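Local coordinates for 5-oxopent-3-ene-1,2,5-tricarboxylate decarboxylase (Exiguobacterium antarcticum B7, PDB 6IYM), which belongs to the fumarylacetoacetate hydrolase family, a group of metal-dependent enzymes, and holds a magnesium ion in a carboxylate-lined site, at residues 151-156 with 178-183. Residues are numbered along the deposited sequence; the frame is centred on the assembly and turned at random.
Sequences SIINDV and CPFGPV. With MG (magnesium ion), chain C.
The Phe180 ring meets strand 151-154 with its CD1-CE1 border: Ile152 O lies at the ring edge, in its plane, while Ile153 CD1 and Ser151 CB approach obliquely. Ile153 CD1 comes to 3.5 Å from Phe180 CD1 and also touches Cys178 SG. With CG1 beside its own backbone N and chi2 at -77°, Ile153 folds its end back toward segment 178-183. Tyr66 stacks edge-to-face with Phe180, and Ile130 of strand 121-131 packs against the same side chain. On the opposite face of the sheet the Pro179 ring sets CB and CG against Asn154 CB, each at 3.7 Å, and the Val156 side chain crosses the proline at about a right angle, its CG2 touching Pro179 CD. The two strands run antiparallel (169°) within the large mixed sheet of the FAH-type C-terminal fold, Ile153 and Phe180 forming a non-hydrogen-bonded pair. Backbone bonds flank it: Asn154 N to Pro179 O, and Gly181 N to Ile152 O at 3.1 Å. The return bond, Ile152 N to Gly181 O, is weak. Gly181 adopts backbone angles that call for glycine, just before the cis peptide to Pro182, where the chain turns a corner. Across that corner Ser151 OG, anti to its backbone N (chi1 -164°), donates to Val183 O at 2.8 Å from above the carbonyl plane. At the other end Asn154 OD1 accepts from Glu124 N, and strand 151-154 leads into an inverse gamma turn centred on Asp155. Asp155 OD2 binds the magnesium ion at 2.1 Å, together with Glu124 and Glu126, while its OD1 forms a salt bridge with Lys99.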
# COMPACT_ATOMS: atom_id res chain seq x y z
N SER A 151 18.51 2.53 1.01
CA SER A 151 18.44 3.57 -0.06
C SER A 151 17.87 4.85 0.54
O SER A 151 17.76 4.96 1.78
CB SER A 151 17.62 3.04 -1.23
OG SER A 151 17.81 3.81 -2.40
N ILE A 152 17.54 5.80 -0.32
CA ILE A 152 16.99 7.11 0.10
C ILE A 152 15.56 7.18 -0.42
O ILE A 152 15.32 6.72 -1.52
CB ILE A 152 17.85 8.27 -0.41
CG1 ILE A 152 19.34 7.96 -0.25
CG2 ILE A 152 17.44 9.56 0.28
CD1 ILE A 152 20.28 9.03 -0.78
N ILE A 153 14.67 7.72 0.40
CA ILE A 153 13.30 8.14 0.05
C ILE A 153 13.20 9.63 0.38
O ILE A 153 13.66 10.02 1.45
CB ILE A 153 12.27 7.31 0.83
CG1 ILE A 153 12.23 5.89 0.29
CG2 ILE A 153 10.90 7.95 0.82
CD1 ILE A 153 11.49 5.78 -0.98
N ASN A 154 12.60 10.41 -0.52
CA ASN A 154 12.08 11.77 -0.21
C ASN A 154 10.57 11.61 -0.04
O ASN A 154 9.86 11.40 -1.06
CB ASN A 154 12.47 12.79 -1.28
CG ASN A 154 12.21 14.22 -0.86
OD1 ASN A 154 11.51 14.49 0.12
ND2 ASN A 154 12.69 15.15 -1.66
N ASP A 155 10.11 11.68 1.21
CA ASP A 155 8.68 11.53 1.58
C ASP A 155 8.04 12.87 1.29
O ASP A 155 7.72 13.60 2.23
CB ASP A 155 8.52 11.04 3.03
CG ASP A 155 7.09 10.97 3.58
OD1 ASP A 155 6.14 11.07 2.80
OD2 ASP A 155 6.94 10.82 4.83
N VAL A 156 7.89 13.21 0.02
CA VAL A 156 7.27 14.51 -0.39
C VAL A 156 5.82 14.50 0.13
O VAL A 156 5.17 13.44 0.07
CB VAL A 156 7.33 14.74 -1.92
CG1 VAL A 156 6.60 16.02 -2.32
CG2 VAL A 156 8.75 14.75 -2.45
N CYS A 178 7.24 10.48 -4.33
CA CYS A 178 8.18 9.52 -3.70
C CYS A 178 9.43 9.28 -4.55
O CYS A 178 9.65 8.18 -5.05
CB CYS A 178 7.46 8.21 -3.36
SG CYS A 178 8.34 7.26 -2.10
N PRO A 179 10.34 10.27 -4.66
CA PRO A 179 11.71 10.03 -5.09
C PRO A 179 12.31 8.86 -4.32
O PRO A 179 12.16 8.82 -3.10
CB PRO A 179 12.47 11.30 -4.70
CG PRO A 179 11.40 12.36 -4.84
CD PRO A 179 10.13 11.70 -4.35
N PHE A 180 12.98 7.97 -5.04
CA PHE A 180 13.54 6.72 -4.51
C PHE A 180 14.83 6.42 -5.26
O PHE A 180 14.78 6.29 -6.47
CB PHE A 180 12.48 5.63 -4.64
CG PHE A 180 12.92 4.23 -4.29
CD1 PHE A 180 13.65 3.98 -3.14
CD2 PHE A 180 12.45 3.14 -5.01
CE1 PHE A 180 13.99 2.68 -2.81
CE2 PHE A 180 12.76 1.84 -4.65
CZ PHE A 180 13.57 1.61 -3.58
N GLY A 181 15.95 6.32 -4.55
CA GLY A 181 17.23 5.92 -5.16
C GLY A 181 18.38 6.59 -4.46
O GLY A 181 18.20 7.03 -3.32
N PRO A 182 19.55 6.77 -5.12
CA PRO A 182 19.79 6.31 -6.49
C PRO A 182 20.22 4.84 -6.62
O PRO A 182 20.24 4.31 -7.69
CB PRO A 182 20.98 7.12 -6.98
CG PRO A 182 21.74 7.47 -5.70
CD PRO A 182 20.71 7.51 -4.59
N VAL A 183 20.65 4.27 -5.52
CA VAL A 183 21.30 2.93 -5.47
C VAL A 183 20.84 2.31 -4.15
O VAL A 183 20.33 3.04 -3.28
CB VAL A 183 22.84 3.04 -5.55
CG1 VAL A 183 23.31 3.97 -6.65
CG2 VAL A 183 23.48 3.48 -4.25
MG MG C . 8.21 10.97 6.49